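Local atomic coordinates of PatF (PDB entry 4BG2), a protein that is probably related to prenyltransferases acting on patellamide-type cyanobactin peptides, although its own catalytic role is not firmly established. Residues 47-53 with 65-71; 19-23 with 38-42; 269-275 with 300-306; 245-250 with 276-280. All blocks are in the same frame, centred on the assembly; numbering follows the deposited sequence. Where two conformers were deposited one is given.

Contact 1: 47-53 with 65-71; sequences SCSVESS and RYEVCNN
Glu-51 and Glu-67 exchange backbone hydrogen bonds in both directions, Glu-51 N to Glu-67 O at 2.7 Å and Glu-67 N to Glu-51 O at 2.8 Å, and so set the antiparallel register. Ser-49 and Cys-69 form the next hydrogen-bonded pair, and just past the end of the strand Asn-71 N gives Ser-47 O a nearly straight bond (2.9 Å, 169°). At the other end a side-chain bond joins in: Arg-65 NE donates to Ser-53 OG at 2.9 Å, the hydroxyl lying near the guanidinium edge but 18° out of its plane. A bend in the arginine chain (chi3 54°) turns NE back to meet it. The carboxylate of Glu-51 looks elsewhere, to the hydroxyl of Tyr-246. On the other face of the sheet Val-50 and Val-68 lie side by side, with Val-50 CG2 4.1 Å from Val-68 CG2. Ser-52 OG sits at the edge of the Tyr-66 ring, 3.3 Å from Tyr-66 CD1. Helices 3-25 and 34-42 cover the face that carries Val-50, Ser-52, Tyr-66 and Val-68. The pair illustrates how a beta hairpin builds a barrel wall: one face carries polar groups, the other, largely apolar, packs under helices, as in the ABBA barrel of aromatic prenyltransferases.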
loop_
_atom_site.group_PDB
_atom_site.type_symbol
_atom_site.label_atom_id
_atom_site.label_comp_id
_atom_site.label_asym_id
_atom_site.label_seq_id
_atom_site.Cartn_x
_atom_site.Cartn_y
_atom_site.Cartn_z
ATOM N N SER A 47 -14.290 11.442 3.697
ATOM C CA SER A 47 -14.390 10.023 3.966
ATOM C C SER A 47 -13.072 9.372 3.569
ATOM O O SER A 47 -12.547 9.642 2.488
ATOM C CB SER A 47 -15.540 9.435 3.147
ATOM O OG SER A 47 -15.702 8.060 3.421
ATOM N N CYS A 48 -12.566 8.506 4.441
ATOM C CA CYS A 48 -11.321 7.791 4.229
ATOM C C CYS A 48 -11.510 6.288 4.128
ATOM O O CYS A 48 -12.463 5.727 4.661
ATOM C CB CYS A 48 -10.371 8.069 5.384
ATOM S SG CYS A 48 -9.660 9.737 5.364
ATOM N N SER A 49 -10.575 5.648 3.443
ATOM C CA SER A 49 -10.413 4.212 3.520
ATOM C C SER A 49 -9.178 3.898 4.356
ATOM O O SER A 49 -8.172 4.614 4.299
ATOM C CB SER A 49 -10.330 3.591 2.121
ATOM O OG SER A 49 -8.990 3.445 1.726
ATOM N N VAL A 50 -9.273 2.872 5.187
ATOM C CA VAL A 50 -8.151 2.424 5.978
ATOM C C VAL A 50 -7.771 1.052 5.493
ATOM O O VAL A 50 -8.607 0.129 5.518
ATOM C CB VAL A 50 -8.483 2.344 7.479
ATOM C CG1 VAL A 50 -7.281 1.825 8.260
ATOM C CG2 VAL A 50 -8.952 3.689 8.009
ATOM N N GLU A 51 -6.548 0.919 4.994
ATOM C CA GLU A 51 -6.059 -0.366 4.489
ATOM C C GLU A 51 -5.058 -0.901 5.472
ATOM O O GLU A 51 -3.925 -0.414 5.529
ATOM C CB GLU A 51 -5.396 -0.238 3.108
ATOM C CG GLU A 51 -5.147 -1.597 2.437
ATOM C CD GLU A 51 -4.728 -1.501 0.960
ATOM O OE1 GLU A 51 -4.090 -0.506 0.591
ATOM O OE2 GLU A 51 -5.002 -2.444 0.164
ATOM N N SER A 52 -5.486 -1.858 6.280
ATOM C CA SER A 52 -4.621 -2.494 7.258
ATOM C C SER A 52 -3.988 -3.749 6.629
ATOM O O SER A 52 -4.551 -4.349 5.725
ATOM C CB SER A 52 -5.423 -2.893 8.506
ATOM O OG SER A 52 -6.183 -1.816 9.042
ATOM N N SER A 53 -2.858 -4.188 7.147
ATOM C CA SER A 53 -2.268 -5.426 6.665
ATOM C C SER A 53 -1.415 -6.127 7.718
ATOM O O SER A 53 -1.080 -5.558 8.778
ATOM C CB SER A 53 -1.459 -5.145 5.408
ATOM O OG SER A 53 -0.372 -4.278 5.686
ATOM N N ARG A 65 0.478 -2.141 10.444
ATOM C CA ARG A 65 0.632 -1.636 9.090
ATOM C C ARG A 65 -0.690 -1.074 8.567
ATOM O O ARG A 65 -1.696 -1.813 8.469
ATOM C CB ARG A 65 1.106 -2.740 8.151
ATOM C CG ARG A 65 2.423 -3.372 8.539
ATOM C CD ARG A 65 2.591 -4.744 7.911
ATOM N NE ARG A 65 2.404 -4.669 6.466
ATOM C CZ ARG A 65 3.353 -4.360 5.600
ATOM N NH1 ARG A 65 4.602 -4.122 5.995
ATOM N NH2 ARG A 65 3.049 -4.282 4.318
ATOM N N TYR A 66 -0.689 0.221 8.243
ATOM C CA TYR A 66 -1.862 0.918 7.752
ATOM C C TYR A 66 -1.533 1.895 6.646
ATOM O O TYR A 66 -0.517 2.616 6.711
ATOM C CB TYR A 66 -2.465 1.754 8.866
ATOM C CG TYR A 66 -2.709 0.996 10.134
ATOM C CD1 TYR A 66 -3.859 0.235 10.286
ATOM C CD2 TYR A 66 -1.813 1.065 11.201
ATOM C CE1 TYR A 66 -4.098 -0.465 11.448
ATOM C CE2 TYR A 66 -2.061 0.382 12.383
ATOM C CZ TYR A 66 -3.209 -0.388 12.489
ATOM O OH TYR A 66 -3.491 -1.099 13.642
ATOM N N GLU A 67 -2.412 1.952 5.655
ATOM C CA GLU A 67 -2.441 3.039 4.681
ATOM C C GLU A 67 -3.833 3.665 4.759
ATOM O O GLU A 67 -4.831 2.966 4.656
ATOM C CB GLU A 67 -2.232 2.553 3.234
ATOM C CG GLU A 67 -0.929 1.914 2.881
ATOM C CD GLU A 67 0.263 2.729 3.308
ATOM O OE1 GLU A 67 0.333 4.058 3.165
ATOM O OE2 GLU A 67 1.098 1.955 3.770
ATOM N N VAL A 68 -3.879 4.991 4.915
ATOM C CA VAL A 68 -5.110 5.734 4.969
ATOM C C VAL A 68 -5.134 6.818 3.902
ATOM O O VAL A 68 -4.138 7.549 3.680
ATOM C CB VAL A 68 -5.268 6.367 6.352
ATOM C CG1 VAL A 68 -6.577 7.159 6.433
ATOM C CG2 VAL A 68 -5.245 5.288 7.425
ATOM N N CYS A 69 -6.265 6.952 3.231
ATOM C CA CYS A 69 -6.444 8.105 2.355
ATOM C C CYS A 69 -7.901 8.452 2.153
ATOM O O CYS A 69 -8.794 7.626 2.358
ATOM C CB CYS A 69 -5.785 7.869 0.992
ATOM S SG CYS A 69 -6.568 6.572 -0.014
ATOM N N ASN A 70 -8.112 9.687 1.709
ATOM C CA ASN A 70 -9.415 10.141 1.317
ATOM C C ASN A 70 -9.851 9.359 0.086
ATOM O O ASN A 70 -9.069 9.136 -0.830
ATOM C CB ASN A 70 -9.391 11.651 1.053
ATOM C CG ASN A 70 -10.733 12.174 0.634
ATOM O OD1 ASN A 70 -11.194 11.901 -0.474
ATOM N ND2 ASN A 70 -11.390 12.907 1.523
ATOM N N ASN A 71 -11.089 8.905 0.098
ATOM C CA ASN A 71 -11.598 8.033 -0.944
ATOM C C ASN A 71 -12.696 8.722 -1.737
ATOM O O ASN A 71 -13.404 8.064 -2.468
ATOM C CB ASN A 71 -12.066 6.688 -0.344
ATOM C CG ASN A 71 -13.219 6.833 0.650
ATOM O OD1 ASN A 71 -13.987 7.801 0.631
ATOM N ND2 ASN A 71 -13.362 5.839 1.504
#

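Contact 2: 19-23 with 38-42; sequences VRTHQ and EEAIL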
loop_
_atom_site.group_PDB
_atom_site.type_symbol
_atom_site.label_atom_id
_atom_site.label_comp_id
_atom_site.label_asym_id
_atom_site.label_seq_id
_atom_site.Cartn_x
_atom_site.Cartn_y
_atom_site.Cartn_z
ATOM N N VAL A 19 -8.510 0.928 12.971
ATOM C CA VAL A 19 -7.107 0.854 13.337
ATOM C C VAL A 19 -6.965 0.120 14.686
ATOM O O VAL A 19 -6.111 -0.755 14.834
ATOM C CB VAL A 19 -6.485 2.263 13.379
ATOM C CG1 VAL A 19 -5.149 2.235 14.069
ATOM C CG2 VAL A 19 -6.367 2.845 11.978
ATOM N N ARG A 20 -7.809 0.448 15.646
ATOM C CA ARG A 20 -7.760 -0.202 16.978
ATOM C C ARG A 20 -8.134 -1.698 16.925
ATOM O O ARG A 20 -7.447 -2.533 17.486
ATOM C CB ARG A 20 -8.664 0.515 17.964
ATOM C CG ARG A 20 -8.190 1.922 18.329
ATOM C CD ARG A 20 -7.040 1.907 19.330
ATOM N NE ARG A 20 -6.423 3.231 19.492
ATOM C CZ ARG A 20 -6.972 4.240 20.170
ATOM N NH1 ARG A 20 -8.165 4.108 20.744
ATOM N NH2 ARG A 20 -6.331 5.399 20.264
ATOM N N THR A 21 -9.200 -2.023 16.211
ATOM C CA THR A 21 -9.614 -3.419 16.054
ATOM C C THR A 21 -8.515 -4.280 15.445
ATOM O O THR A 21 -8.301 -5.409 15.860
ATOM C CB THR A 21 -10.879 -3.503 15.214
ATOM O OG1 THR A 21 -11.884 -2.715 15.856
ATOM C CG2 THR A 21 -11.365 -4.960 15.079
ATOM N N HIS A 22 -7.763 -3.715 14.510
ATOM C CA HIS A 22 -6.633 -4.426 13.920
ATOM C C HIS A 22 -5.507 -4.700 14.935
ATOM O O HIS A 22 -4.954 -5.823 14.991
ATOM C CB HIS A 22 -6.096 -3.611 12.757
ATOM C CG HIS A 22 -4.976 -4.263 12.021
ATOM N ND1 HIS A 22 -5.183 -5.241 11.072
ATOM C CD2 HIS A 22 -3.639 -4.074 12.080
ATOM C CE1 HIS A 22 -4.021 -5.621 10.574
ATOM N NE2 HIS A 22 -3.067 -4.931 11.171
ATOM N N GLN A 23 -5.153 -3.674 15.715
ATOM C CA GLN A 23 -4.172 -3.841 16.787
ATOM C C GLN A 23 -4.607 -4.938 17.764
ATOM O O GLN A 23 -3.784 -5.759 18.173
ATOM C CB GLN A 23 -3.988 -2.544 17.583
ATOM C CG GLN A 23 -3.281 -1.447 16.807
ATOM C CD GLN A 23 -3.400 -0.084 17.478
ATOM O OE1 GLN A 23 -3.509 0.019 18.710
ATOM N NE2 GLN A 23 -3.399 0.979 16.659
ATOM N N GLU A 38 -2.322 7.686 14.621
ATOM C CA GLU A 38 -3.735 7.764 14.950
ATOM C C GLU A 38 -4.188 9.227 14.990
ATOM O O GLU A 38 -5.242 9.579 14.449
ATOM C CB GLU A 38 -4.004 7.062 16.290
ATOM C CG GLU A 38 -3.826 5.545 16.241
ATOM C CD GLU A 38 -4.058 4.845 17.588
ATOM O OE1 GLU A 38 -4.307 5.524 18.603
ATOM O OE2 GLU A 38 -4.014 3.591 17.637
ATOM N N GLU A 39 -3.389 10.083 15.615
ATOM C CA GLU A 39 -3.697 11.503 15.641
ATOM C C GLU A 39 -3.697 12.069 14.222
ATOM O O GLU A 39 -4.563 12.869 13.866
ATOM C CB GLU A 39 -2.703 12.270 16.530
ATOM C CG GLU A 39 -2.761 11.834 17.981
ATOM C CD GLU A 39 -1.712 12.480 18.881
ATOM O OE1 GLU A 39 -0.502 12.499 18.536
ATOM O OE2 GLU A 39 -2.108 12.965 19.963
ATOM N N ALA A 40 -2.748 11.644 13.393
ATOM C CA ALA A 40 -2.659 12.202 12.039
ATOM C C ALA A 40 -3.895 11.891 11.181
ATOM O O ALA A 40 -4.410 12.768 10.463
ATOM C CB ALA A 40 -1.403 11.742 11.353
ATOM N N ILE A 41 -4.396 10.665 11.261
ATOM C CA ILE A 41 -5.502 10.287 10.379
ATOM C C ILE A 41 -6.828 10.898 10.789
ATOM O O ILE A 41 -7.742 10.994 9.978
ATOM C CB ILE A 41 -5.675 8.771 10.228
ATOM C CG1 ILE A 41 -6.202 8.154 11.526
ATOM C CG2 ILE A 41 -4.385 8.141 9.725
ATOM C CD1 ILE A 41 -6.258 6.649 11.485
ATOM N N LEU A 42 -6.937 11.297 12.045
ATOM C CA LEU A 42 -8.105 12.018 12.508
ATOM C C LEU A 42 -8.223 13.404 11.886
ATOM O O LEU A 42 -9.313 13.951 11.853
ATOM C CB LEU A 42 -8.087 12.150 14.035
ATOM C CG LEU A 42 -8.357 10.873 14.835
ATOM C CD1 LEU A 42 -8.356 11.187 16.330
ATOM C CD2 LEU A 42 -9.678 10.260 14.421
#
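Residues 19-23 and 38-42, which meet through Val-19, Arg-20, Gln-23, Glu-38 and Ile-41, are helical segments running roughly antiparallel (153°), their axes 13.3 Å apart, a gap that only side chains span. Glu-38 crosses most of it: its chain is extended beyond CG (chi2 178°), which carries the carboxylate up to the other helix. Arg-20 approaches at about a right angle and grips it side-on with two nitrogens, NH2 to Glu-38 OE1 at 2.6 Å and NE to Glu-38 OE2 at 3.1 Å. Arg-20 meets both oxygens from above the carboxylate plane. Glu-38 OE2 takes a further bond from Gln-23 NE2 at 2.9 Å, nearly along its C-O axis, the amide nearly coplanar with the carboxylate. Beneath this polar group Val-19 CG2 and Ile-41 CD1 reach toward each other, tip to tip, 3.8 Å apart, with strands 48-57 and 60-70 below. Were Glu-38 replaced by a leucine, the guanidinium of Arg-20 would probably lose its counter-charge and the amide of Gln-23 would be left to turn. Three hydrogen bonds from two donor residues thus hold a buried carboxylate in place, and the guanidinium beside it is likely to favour the ionised form of Glu-38.

Contact 3: 269-275 with 300-306; sequences FCQSQGC and YDQWDEC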
loop_
_atom_site.group_PDB
_atom_site.type_symbol
_atom_site.label_atom_id
_atom_site.label_comp_id
_atom_site.label_asym_id
_atom_site.label_seq_id
_atom_site.Cartn_x
_atom_site.Cartn_y
_atom_site.Cartn_z
ATOM N N PHE A 269 -10.238 -13.878 10.450
ATOM C CA PHE A 269 -10.527 -12.579 11.029
ATOM C C PHE A 269 -11.266 -11.707 10.015
ATOM O O PHE A 269 -12.275 -11.088 10.345
ATOM C CB PHE A 269 -9.252 -11.899 11.495
ATOM C CG PHE A 269 -9.444 -10.451 11.814
ATOM C CD1 PHE A 269 -10.002 -10.063 13.022
ATOM C CD2 PHE A 269 -9.109 -9.478 10.886
ATOM C CE1 PHE A 269 -10.200 -8.728 13.311
ATOM C CE2 PHE A 269 -9.305 -8.139 11.171
ATOM C CZ PHE A 269 -9.843 -7.764 12.386
ATOM N N CYS A 270 -10.779 -11.685 8.776
ATOM C CA CYS A 270 -11.400 -10.869 7.726
ATOM C C CYS A 270 -12.858 -11.215 7.445
ATOM O O CYS A 270 -13.677 -10.288 7.284
ATOM C CB CYS A 270 -10.612 -10.949 6.426
ATOM S SG CYS A 270 -9.164 -9.894 6.446
ATOM N N GLN A 271 -13.177 -12.523 7.413
ATOM C CA GLN A 271 -14.526 -12.997 7.087
ATOM C C GLN A 271 -15.545 -12.686 8.174
ATOM O O GLN A 271 -16.738 -12.622 7.894
ATOM C CB GLN A 271 -14.575 -14.517 6.701
ATOM C CG GLN A 271 -14.344 -15.565 7.822
ATOM C CD GLN A 271 -14.497 -17.034 7.377
ATOM O OE1 GLN A 271 -13.674 -17.902 7.717
ATOM N NE2 GLN A 271 -15.551 -17.317 6.626
ATOM N N SER A 272 -15.085 -12.481 9.403
ATOM C CA SER A 272 -15.967 -12.088 10.490
ATOM C C SER A 272 -16.112 -10.566 10.628
ATOM O O SER A 272 -16.975 -10.101 11.368
ATOM C CB SER A 272 -15.446 -12.652 11.805
ATOM O OG SER A 272 -14.121 -12.231 12.033
ATOM N N GLN A 273 -15.270 -9.787 9.949
ATOM C CA GLN A 273 -15.337 -8.315 10.069
ATOM C C GLN A 273 -16.248 -7.669 9.030
ATOM O O GLN A 273 -16.232 -8.037 7.871
ATOM C CB GLN A 273 -13.949 -7.694 9.939
ATOM C CG GLN A 273 -13.004 -7.954 11.091
ATOM C CD GLN A 273 -13.594 -7.544 12.413
ATOM O OE1 GLN A 273 -13.599 -6.366 12.769
ATOM N NE2 GLN A 273 -14.121 -8.514 13.149
ATOM N N GLY A 274 -17.004 -6.662 9.445
ATOM C CA GLY A 274 -17.814 -5.879 8.523
ATOM C C GLY A 274 -16.973 -4.803 7.868
ATOM O O GLY A 274 -15.800 -4.600 8.216
ATOM N N CYS A 275 -17.565 -4.114 6.905
ATOM C CA CYS A 275 -16.995 -2.884 6.358
ATOM C C CYS A 275 -15.849 -3.069 5.384
ATOM O O CYS A 275 -15.334 -2.086 4.873
ATOM C CB CYS A 275 -16.594 -1.926 7.494
ATOM S SG CYS A 275 -18.005 -1.615 8.588
ATOM N N TYR A 300 -6.413 -5.718 3.896
ATOM C CA TYR A 300 -7.846 -5.556 3.800
ATOM C C TYR A 300 -8.187 -4.078 3.977
ATOM O O TYR A 300 -7.505 -3.366 4.725
ATOM C CB TYR A 300 -8.582 -6.458 4.804
ATOM C CG TYR A 300 -8.347 -6.143 6.252
ATOM C CD1 TYR A 300 -7.269 -6.678 6.930
ATOM C CD2 TYR A 300 -9.226 -5.340 6.950
ATOM C CE1 TYR A 300 -7.067 -6.402 8.271
ATOM C CE2 TYR A 300 -9.037 -5.072 8.291
ATOM C CZ TYR A 300 -7.948 -5.592 8.939
ATOM O OH TYR A 300 -7.751 -5.290 10.262
ATOM N N ASP A 301 -9.249 -3.639 3.300
ATOM C CA ASP A 301 -9.611 -2.239 3.157
ATOM C C ASP A 301 -10.989 -2.018 3.744
ATOM O O ASP A 301 -11.938 -2.756 3.423
ATOM C CB ASP A 301 -9.593 -1.871 1.673
ATOM C CG ASP A 301 -9.749 -0.362 1.410
ATOM O OD1 ASP A 301 -9.518 0.476 2.312
ATOM O OD2 ASP A 301 -10.090 -0.004 0.254
ATOM N N GLN A 302 -11.096 -1.021 4.625
ATOM C CA GLN A 302 -12.346 -0.663 5.264
ATOM C C GLN A 302 -12.659 0.812 5.019
ATOM O O GLN A 302 -11.753 1.669 5.072
ATOM C CB GLN A 302 -12.267 -0.966 6.755
ATOM C CG GLN A 302 -12.184 -2.457 7.055
ATOM C CD GLN A 302 -11.987 -2.746 8.528
ATOM O OE1 GLN A 302 -10.933 -2.450 9.073
ATOM N NE2 GLN A 302 -12.982 -3.353 9.167
ATOM N N TRP A 303 -13.928 1.103 4.723
ATOM C CA TRP A 303 -14.375 2.458 4.411
ATOM C C TRP A 303 -15.129 3.031 5.609
ATOM O O TRP A 303 -16.041 2.405 6.147
ATOM C CB TRP A 303 -15.206 2.493 3.101
ATOM C CG TRP A 303 -14.328 2.284 1.828
ATOM C CD1 TRP A 303 -13.158 1.540 1.738
ATOM C CD2 TRP A 303 -14.566 2.797 0.491
ATOM N NE1 TRP A 303 -12.663 1.588 0.456
ATOM C CE2 TRP A 303 -13.501 2.340 -0.330
ATOM C CE3 TRP A 303 -15.567 3.599 -0.087
ATOM C CZ2 TRP A 303 -13.412 2.662 -1.692
ATOM C CZ3 TRP A 303 -15.481 3.908 -1.442
ATOM C CH2 TRP A 303 -14.407 3.443 -2.227
ATOM N N ASP A 304 -14.737 4.240 6.030
ATOM C CA ASP A 304 -15.234 4.807 7.285
ATOM C C ASP A 304 -16.681 5.275 7.262
ATOM O O ASP A 304 -17.184 5.737 8.267
ATOM C CB ASP A 304 -14.299 5.910 7.792
ATOM C CG ASP A 304 -14.297 7.155 6.903
ATOM O OD1 ASP A 304 -15.189 7.340 6.038
ATOM O OD2 ASP A 304 -13.389 7.986 7.112
ATOM N N GLU A 305 -17.347 5.172 6.122
ATOM C CA GLU A 305 -18.789 5.374 6.062
ATOM C C GLU A 305 -19.575 4.084 6.331
ATOM O O GLU A 305 -20.791 4.123 6.373
ATOM C CB GLU A 305 -19.174 5.951 4.697
ATOM C CG GLU A 305 -18.383 7.202 4.330
ATOM C CD GLU A 305 -19.219 8.455 4.270
ATOM O OE1 GLU A 305 -19.816 8.789 5.322
ATOM O OE2 GLU A 305 -19.252 9.112 3.189
ATOM N N CYS A 306 -18.895 2.950 6.513
ATOM C CA CYS A 306 -19.568 1.699 6.897
ATOM C C CYS A 306 -19.724 1.677 8.411
ATOM O O CYS A 306 -20.824 1.855 8.921
ATOM C CB CYS A 306 -18.783 0.469 6.454
ATOM S SG CYS A 306 -19.382 -1.105 7.179
HETATM O O HOH W 1 -12.475 -4.156 11.755
#
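Phe-269 meets Tyr-300 in an offset edge-to-face pair, planes 64° apart, where helix 261-272 packs on strand 295-303, the last strand of the barrel. Phe-269 turns its edge to the tyrosine, CE2 lying 3.6 Å from Tyr-300 CZ. Cys-270 SG approaches the same ring obliquely, 4.3 Å from the centroid and 36° off the normal. The hydroxyl of Tyr-300 goes on to bond His-22 of helix 3-25. With a leucine in place of Tyr-300, the Phe-269 edge and Cys-270 sulfur would probably lose their aromatic partner, and His-22 its hydroxyl mate. Beyond the helix a covalent link takes over: Cys-275 SG and Cys-306 SG form a left-handed disulfide (chi3 -66°) that ties the loop to the turn after the strand. Between the two sites Gln-302 NE2 donates to Gly-274 O at 3.2 Å, nearly along the C=O axis. The same nitrogen gives a bond of 2.8 Å to a water, and this water donates to Gln-273 OE1.

Contact 4: 245-250 with 276-280; sequences FYHSII and ITDVA
Tyr-246 and Ala-280 face each other across two neighbouring antiparallel strands of the barrel, 242-247 and 276-284. They form a non-hydrogen-bonded pair, and the methyl of Ala-280 sits squarely over the tyrosine ring, CB 3.5 Å from its centroid and 6° off the normal, a textbook CH-pi contact. The ring meets a second neighbour at its edge: Asp-278 OD1 lies near its plane, 3.5 Å from Tyr-246 CE1. The first torsion of Asp-278 (chi1 57°) places the carboxylate between backbone N and carbonyl carbon, and Thr-277 OG1 donates to its other oxygen, OD2, at 2.9 Å. The tyrosine hydroxyl bonds Glu-51, a residue of the first strand.

The strands themselves are joined at His-247 and Val-279, the hydrogen-bonded pair beside the first. His-247 N reaches Val-279 O at 2.8 Å, almost straight (173°), and Val-279 N returns a bond of 2.8 Å to His-247 O. Although adjacent in the sheet, the two strands are not a tight hairpin, because helices 253-256 and 261-272 lie between them in sequence, on the outside of the barrel. Where the chain leaves the sheet, Ile-250 crosses Ile-276 and Val-279 at about right angles: its CD1 packs 3.6 Å from Ile-276 CG2 and its CG1 3.7 Å from Val-279 CG1. His-247, on the same face as Val-279, lays its ring against Tyr-256 and touches Leu-253.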
loop_
_atom_site.group_PDB
_atom_site.type_symbol
_atom_site.label_atom_id
_atom_site.label_comp_id
_atom_site.label_asym_id
_atom_site.label_seq_id
_atom_site.Cartn_x
_atom_site.Cartn_y
_atom_site.Cartn_z
ATOM N N PHE A 245 -2.635 -9.115 -5.674
ATOM C CA PHE A 245 -3.869 -9.640 -6.238
ATOM C C PHE A 245 -5.043 -9.091 -5.427
ATOM O O PHE A 245 -5.226 -9.519 -4.298
ATOM C CB PHE A 245 -3.843 -11.163 -6.180
ATOM C CG PHE A 245 -2.642 -11.762 -6.841
ATOM C CD1 PHE A 245 -2.639 -11.999 -8.214
ATOM C CD2 PHE A 245 -1.516 -12.071 -6.108
ATOM C CE1 PHE A 245 -1.530 -12.546 -8.829
ATOM C CE2 PHE A 245 -0.405 -12.611 -6.713
ATOM C CZ PHE A 245 -0.405 -12.846 -8.077
ATOM N N TYR A 246 -5.818 -8.166 -6.009
ATOM C CA TYR A 246 -6.946 -7.508 -5.334
ATOM C C TYR A 246 -8.272 -8.228 -5.599
ATOM O O TYR A 246 -8.603 -8.523 -6.737
ATOM C CB TYR A 246 -7.052 -6.016 -5.735
ATOM C CG TYR A 246 -6.225 -5.057 -4.830
ATOM C CD1 TYR A 246 -6.798 -4.519 -3.658
ATOM C CD2 TYR A 246 -4.916 -4.693 -5.127
ATOM C CE1 TYR A 246 -6.088 -3.658 -2.816
ATOM C CE2 TYR A 246 -4.192 -3.826 -4.281
ATOM C CZ TYR A 246 -4.785 -3.322 -3.121
ATOM O OH TYR A 246 -4.111 -2.462 -2.243
ATOM N N HIS A 247 -9.018 -8.506 -4.534
ATOM C CA HIS A 247 -10.318 -9.166 -4.619
ATOM C C HIS A 247 -11.370 -8.425 -3.812
ATOM O O HIS A 247 -11.103 -7.967 -2.695
ATOM C CB HIS A 247 -10.219 -10.588 -4.086
ATOM C CG HIS A 247 -9.443 -11.499 -4.973
ATOM N ND1 HIS A 247 -10.044 -12.300 -5.919
ATOM C CD2 HIS A 247 -8.111 -11.721 -5.074
ATOM C CE1 HIS A 247 -9.111 -12.986 -6.557
ATOM N NE2 HIS A 247 -7.931 -12.650 -6.066
ATOM N N SER A 248 -12.572 -8.333 -4.372
ATOM C CA SER A 248 -13.670 -7.668 -3.703
ATOM C C SER A 248 -14.568 -8.672 -2.976
ATOM O O SER A 248 -15.395 -8.274 -2.188
ATOM C CB SER A 248 -14.480 -6.836 -4.701
ATOM O OG SER A 248 -15.021 -7.665 -5.700
ATOM N N ILE A 249 -14.381 -9.962 -3.232
ATOM C CA ILE A 249 -15.113 -11.009 -2.532
ATOM C C ILE A 249 -14.124 -11.864 -1.749
ATOM O O ILE A 249 -13.378 -12.670 -2.311
ATOM C CB ILE A 249 -15.936 -11.897 -3.492
ATOM C CG1 ILE A 249 -16.583 -11.038 -4.592
ATOM C CG2 ILE A 249 -17.005 -12.663 -2.711
ATOM C CD1 ILE A 249 -17.369 -11.828 -5.620
ATOM N N ILE A 250 -14.149 -11.696 -0.434
ATOM C CA ILE A 250 -13.196 -12.345 0.458
ATOM C C ILE A 250 -13.203 -13.869 0.330
ATOM O O ILE A 250 -12.146 -14.499 0.345
ATOM C CB ILE A 250 -13.446 -11.937 1.924
ATOM C CG1 ILE A 250 -13.218 -10.432 2.076
ATOM C CG2 ILE A 250 -12.513 -12.705 2.862
ATOM C CD1 ILE A 250 -13.596 -9.881 3.432
ATOM N N ILE A 276 -15.495 -4.321 5.105
ATOM C CA ILE A 276 -14.436 -4.651 4.182
ATOM C C ILE A 276 -14.907 -4.595 2.736
ATOM O O ILE A 276 -15.823 -5.322 2.350
ATOM C CB ILE A 276 -13.828 -6.022 4.498
ATOM C CG1 ILE A 276 -13.204 -5.971 5.897
ATOM C CG2 ILE A 276 -12.772 -6.381 3.457
ATOM C CD1 ILE A 276 -12.496 -7.236 6.326
ATOM N N THR A 277 -14.285 -3.718 1.949
ATOM C CA THR A 277 -14.641 -3.521 0.546
ATOM C C THR A 277 -13.759 -4.361 -0.390
ATOM O O THR A 277 -14.195 -4.739 -1.462
ATOM C CB THR A 277 -14.494 -2.051 0.129
ATOM O OG1 THR A 277 -13.174 -1.591 0.452
ATOM C CG2 THR A 277 -15.504 -1.195 0.841
ATOM N N ASP A 278 -12.534 -4.657 0.036
ATOM C CA ASP A 278 -11.607 -5.439 -0.758
ATOM C C ASP A 278 -10.446 -5.945 0.100
ATOM O O ASP A 278 -10.142 -5.381 1.157
ATOM C CB ASP A 278 -11.077 -4.594 -1.933
ATOM C CG ASP A 278 -10.409 -3.307 -1.482
ATOM O OD1 ASP A 278 -9.195 -3.352 -1.180
ATOM O OD2 ASP A 278 -11.074 -2.239 -1.432
ATOM N N VAL A 279 -9.792 -6.992 -0.403
ATOM C CA VAL A 279 -8.605 -7.587 0.202
ATOM C C VAL A 279 -7.572 -7.735 -0.884
ATOM O O VAL A 279 -7.893 -7.650 -2.062
ATOM C CB VAL A 279 -8.886 -8.946 0.857
ATOM C CG1 VAL A 279 -9.937 -8.765 1.931
ATOM C CG2 VAL A 279 -9.381 -9.992 -0.160
ATOM N N ALA A 280 -6.323 -7.904 -0.486
ATOM C CA ALA A 280 -5.274 -8.165 -1.436
ATOM C C ALA A 280 -4.219 -9.021 -0.806
ATOM O O ALA A 280 -3.878 -8.857 0.357
ATOM C CB ALA A 280 -4.666 -6.864 -1.954
#

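Read from the N terminus, contact 2 comes first, closing the loop between helices 3-25 and 34-42. Contact 1 follows in series as a hairpin of the first two strands, under those helices: Tyr-66 OH makes a weak hydrogen bond to Val-19 O. After a long run through the rest of the barrel, contact 4 opens at residue 245 and contact 3 at 269; contact 4 closes by 280 and contact 3 only at 306, so the two cross. Their strands 276-284 and 295-303 are neighbours, and 295-303 also pairs with 48-57, which joins contact 3 to contact 1 and closes the barrel. Helix 3-25 also packs against contact 3.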